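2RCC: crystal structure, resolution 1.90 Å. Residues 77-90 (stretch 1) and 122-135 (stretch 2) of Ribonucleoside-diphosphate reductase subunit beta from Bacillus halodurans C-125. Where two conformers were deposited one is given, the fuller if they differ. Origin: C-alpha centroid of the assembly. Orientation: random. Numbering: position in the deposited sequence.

Stretch 1 77-90: AFKKIIGLLAFLDS
Stretch 2 122-135: HNQSYSYVLSSLVP

The most distinctive feature of this contact is a CH-pi interaction: Leu85 CB lies 3.6 Å from the centroid of the Tyr126 ring (CG, CD1, CD2, CE1, CE2, CZ), only 7° off the ring normal, so the aliphatic carbon sits squarely over one face. Tyr126 (chi1 -64°, m; chi2 -52°) and Leu85 (m, t) both direct CA-to-CB toward the opposing stretch.

Both stretches open inside helices begun earlier in the chain, the first with phi/psi near -63/-45 and the second similar through Leu130, after which psi relaxes to -17° at Ser131 and -18° at Ser132, and Leu133 reaches -114/-32. Backbone i+4 bonds, such as Ala86 N to Ile82 O at 2.8 Å and Leu130 N to Tyr126 O at 3.1 Å, are typical of each helix. The axes approach to 8.2 Å and run roughly antiparallel, 142° between N-to-C directions with a signed crossing angle of -142°. The register is set by Ala86 and Tyr126, whose CA atoms are 4.9 Å apart; here the Ala86 methyl lies against Tyr126, with Ala86 CB 3.9 Å from Tyr126 CB.

From there toward the start of stretch 1, the partners advance along stretch 2, as antiparallel packing requires. Ile82 (chi1 -152°, t; chi2 73°, p) meets three residues: its CD1 is 3.9 Å from Tyr126 CD1, its CG1 3.8 Å from Val129 CG1, and its CG2 3.5 Å from Leu130 CD1. Leu130 (t, p) also passes Gly83, with CD2 4.1 Å from Gly83 CA. Phe78 (t, chi2 -72°) points CA-to-CB sideways, yet its ring end comes nearer: CE1 lies 3.3 Å from Leu133 CD1 (m, t) and 4.0 Å from Val129 CG1, the latter at the ring edge.

The contact buries 611 Å² in total and is predominantly apolar. At its other end, Asn123 (chi1 t), the end of whose side chain comes nearer than its sideways CA-to-CB bond suggests, approaches Ala86 and Asp89, the latter modelled only to CB.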

# COMPACT_ATOMS: atom_id res chain seq x y z
N ALA A 77 17.94 19.43 20.19
CA ALA A 77 16.50 19.27 19.95
C ALA A 77 16.26 18.59 18.62
O ALA A 77 15.44 17.70 18.53
CB ALA A 77 15.76 20.64 20.00
N PHE A 78 16.98 19.01 17.59
CA PHE A 78 16.88 18.44 16.26
C PHE A 78 17.19 16.95 16.29
O PHE A 78 16.44 16.16 15.74
CB PHE A 78 17.87 19.14 15.31
CG PHE A 78 17.67 18.85 13.84
CD1 PHE A 78 17.98 17.61 13.28
CD2 PHE A 78 17.25 19.86 12.98
CE1 PHE A 78 17.82 17.38 11.93
CE2 PHE A 78 17.09 19.61 11.62
CZ PHE A 78 17.38 18.36 11.12
N LYS A 79 18.32 16.57 16.89
CA LYS A 79 18.73 15.15 17.00
C LYS A 79 17.71 14.32 17.73
O LYS A 79 17.38 13.21 17.27
CB LYS A 79 20.11 15.03 17.69
CG LYS A 79 21.25 15.44 16.76
CD LYS A 79 22.54 15.88 17.45
CE LYS A 79 23.17 14.82 18.30
NZ LYS A 79 24.48 15.33 18.82
N LYS A 80 17.21 14.87 18.84
CA LYS A 80 16.20 14.19 19.65
C LYS A 80 14.90 13.98 18.88
O LYS A 80 14.37 12.88 18.89
CB LYS A 80 15.90 14.94 20.94
CG LYS A 80 16.97 14.83 21.97
CD LYS A 80 16.78 15.84 23.07
CE LYS A 80 17.96 15.83 24.04
NZ LYS A 80 18.04 14.61 24.88
N ILE A 81 14.44 15.01 18.18
CA ILE A 81 13.18 14.93 17.44
C ILE A 81 13.30 14.05 16.17
O ILE A 81 12.48 13.12 15.99
CB ILE A 81 12.62 16.33 17.11
CG1 ILE A 81 12.30 17.11 18.41
CG2 ILE A 81 11.33 16.23 16.32
CD1 ILE A 81 12.18 18.62 18.15
N ILE A 82 14.28 14.31 15.32
CA ILE A 82 14.47 13.49 14.12
C ILE A 82 14.79 12.04 14.51
O ILE A 82 14.24 11.12 13.90
CB ILE A 82 15.50 14.10 13.09
CG1 ILE A 82 15.15 13.66 11.68
CG2 ILE A 82 17.00 13.83 13.47
CD1 ILE A 82 13.87 14.41 11.15
N GLY A 83 15.62 11.86 15.56
CA GLY A 83 15.97 10.55 16.12
C GLY A 83 14.74 9.75 16.57
O GLY A 83 14.61 8.58 16.25
N LEU A 84 13.83 10.41 17.30
CA LEU A 84 12.59 9.79 17.77
C LEU A 84 11.72 9.39 16.59
O LEU A 84 11.20 8.27 16.54
CB LEU A 84 11.79 10.73 18.67
CG LEU A 84 10.51 10.13 19.26
CD1 LEU A 84 10.78 8.81 20.01
CD2 LEU A 84 9.85 11.12 20.14
N LEU A 85 11.53 10.34 15.66
CA LEU A 85 10.75 10.08 14.44
C LEU A 85 11.31 8.89 13.65
O LEU A 85 10.53 8.05 13.18
CB LEU A 85 10.65 11.34 13.57
CG LEU A 85 9.77 12.45 14.16
CD1 LEU A 85 9.95 13.76 13.40
CD2 LEU A 85 8.32 12.04 14.18
N ALA A 86 12.63 8.81 13.52
CA ALA A 86 13.30 7.68 12.86
C ALA A 86 13.15 6.40 13.69
O ALA A 86 12.94 5.34 13.12
CB ALA A 86 14.76 8.00 12.62
N PHE A 87 13.23 6.51 15.02
CA PHE A 87 13.14 5.37 15.97
C PHE A 87 11.76 4.73 16.06
O PHE A 87 11.70 3.54 16.30
CB PHE A 87 13.55 5.82 17.40
CG PHE A 87 13.47 4.73 18.48
CD1 PHE A 87 14.52 3.86 18.70
CD2 PHE A 87 12.33 4.60 19.27
CE1 PHE A 87 14.43 2.87 19.67
CE2 PHE A 87 12.24 3.61 20.25
CZ PHE A 87 13.30 2.75 20.45
N LEU A 88 10.69 5.50 15.92
CA LEU A 88 9.32 4.97 16.09
C LEU A 88 8.92 3.81 15.17
O LEU A 88 7.99 3.07 15.52
CB LEU A 88 8.26 6.10 16.05
CG LEU A 88 8.18 6.98 17.31
CD1 LEU A 88 7.21 8.07 17.05
CD2 LEU A 88 7.79 6.22 18.57
N ASP A 89 9.58 3.62 14.03
CA ASP A 89 9.34 2.41 13.22
C ASP A 89 9.57 1.15 14.08
O ASP A 89 8.75 0.24 14.05
CB ASP A 89 10.28 2.33 12.03
N SER A 90 10.67 1.16 14.85
CA SER A 90 11.11 0.05 15.74
C SER A 90 10.11 -0.42 16.78
O SER A 90 9.84 -1.62 16.87
CB SER A 90 12.38 0.45 16.50
OG SER A 90 13.34 1.04 15.64
N HIS A 122 7.85 7.73 4.66
CA HIS A 122 8.05 8.71 5.75
C HIS A 122 9.13 8.21 6.71
O HIS A 122 10.06 8.94 7.03
CB HIS A 122 6.76 9.02 6.54
CG HIS A 122 5.65 9.60 5.71
ND1 HIS A 122 4.36 9.74 6.17
CD2 HIS A 122 5.65 10.04 4.43
CE1 HIS A 122 3.61 10.28 5.22
NE2 HIS A 122 4.37 10.49 4.16
N ASN A 123 9.04 6.97 7.14
CA ASN A 123 10.04 6.42 8.05
C ASN A 123 11.46 6.42 7.46
O ASN A 123 12.44 6.79 8.14
CB ASN A 123 9.66 5.04 8.55
CG ASN A 123 10.60 4.55 9.66
OD1 ASN A 123 10.63 5.10 10.78
ND2 ASN A 123 11.39 3.55 9.34
N GLN A 124 11.59 6.04 6.20
CA GLN A 124 12.89 6.07 5.53
C GLN A 124 13.45 7.52 5.35
O GLN A 124 14.67 7.72 5.36
CB GLN A 124 12.80 5.30 4.20
CG GLN A 124 14.09 5.27 3.39
CD GLN A 124 14.08 6.20 2.20
OE1 GLN A 124 13.05 6.37 1.53
NE2 GLN A 124 15.25 6.73 1.87
N SER A 125 12.55 8.48 5.16
CA SER A 125 12.92 9.88 5.03
C SER A 125 13.50 10.41 6.35
O SER A 125 14.41 11.22 6.35
CB SER A 125 11.71 10.72 4.60
OG SER A 125 11.17 10.25 3.37
N TYR A 126 12.96 9.96 7.49
CA TYR A 126 13.51 10.39 8.78
C TYR A 126 14.95 9.85 8.94
O TYR A 126 15.85 10.59 9.35
CB TYR A 126 12.67 9.95 9.97
CG TYR A 126 11.28 10.55 10.03
CD1 TYR A 126 11.08 11.91 9.93
CD2 TYR A 126 10.17 9.73 10.19
CE1 TYR A 126 9.77 12.44 9.94
CE2 TYR A 126 8.89 10.25 10.24
CZ TYR A 126 8.69 11.60 10.13
OH TYR A 126 7.40 12.08 10.19
N SER A 127 15.16 8.59 8.62
CA SER A 127 16.51 8.01 8.62
C SER A 127 17.45 8.71 7.69
O SER A 127 18.60 8.87 8.00
CB SER A 127 16.48 6.52 8.22
OG SER A 127 15.78 5.81 9.22
N TYR A 128 16.96 9.04 6.51
CA TYR A 128 17.73 9.76 5.49
C TYR A 128 18.26 11.13 5.99
O TYR A 128 19.41 11.50 5.71
CB TYR A 128 16.83 9.90 4.26
CG TYR A 128 17.38 10.60 3.05
CD1 TYR A 128 17.93 9.88 1.97
CD2 TYR A 128 17.26 11.98 2.91
CE1 TYR A 128 18.40 10.53 0.83
CE2 TYR A 128 17.75 12.65 1.79
CZ TYR A 128 18.30 11.93 0.75
OH TYR A 128 18.74 12.60 -0.39
N VAL A 129 17.41 11.87 6.69
CA VAL A 129 17.81 13.14 7.29
C VAL A 129 18.88 12.87 8.37
O VAL A 129 19.96 13.45 8.34
CB VAL A 129 16.59 13.90 7.90
CG1 VAL A 129 17.03 15.10 8.76
CG2 VAL A 129 15.62 14.35 6.82
N LEU A 130 18.61 11.95 9.29
CA LEU A 130 19.55 11.66 10.37
C LEU A 130 20.93 11.17 9.85
O LEU A 130 21.98 11.68 10.27
CB LEU A 130 18.89 10.68 11.35
CG LEU A 130 19.57 10.40 12.68
CD1 LEU A 130 19.73 11.67 13.48
CD2 LEU A 130 18.82 9.34 13.47
N SER A 131 20.92 10.28 8.85
CA SER A 131 22.15 9.74 8.29
C SER A 131 22.93 10.75 7.43
O SER A 131 24.10 10.54 7.17
CB SER A 131 21.88 8.47 7.48
OG SER A 131 21.05 8.75 6.38
N SER A 132 22.29 11.84 7.01
CA SER A 132 22.98 12.91 6.25
C SER A 132 23.73 13.88 7.18
O SER A 132 24.59 14.66 6.74
CB SER A 132 21.97 13.75 5.44
OG SER A 132 21.20 12.95 4.57
N LEU A 133 23.37 13.86 8.46
CA LEU A 133 23.85 14.81 9.45
C LEU A 133 24.74 14.26 10.56
O LEU A 133 25.59 15.01 11.05
CB LEU A 133 22.62 15.48 10.11
CG LEU A 133 21.67 16.25 9.20
CD1 LEU A 133 20.49 16.82 10.00
CD2 LEU A 133 22.42 17.32 8.48
N VAL A 134 24.54 13.00 11.01
CA VAL A 134 25.33 12.45 12.12
C VAL A 134 25.91 11.09 11.73
O VAL A 134 25.32 10.41 10.91
CB VAL A 134 24.52 12.32 13.44
CG1 VAL A 134 23.94 13.70 13.86
CG2 VAL A 134 23.42 11.30 13.34
N PRO A 135 27.09 10.72 12.27
CA PRO A 135 27.65 9.39 11.97
C PRO A 135 26.84 8.25 12.63
O PRO A 135 26.07 8.52 13.54
CB PRO A 135 29.05 9.45 12.55
CG PRO A 135 29.05 10.59 13.50
CD PRO A 135 28.01 11.55 13.09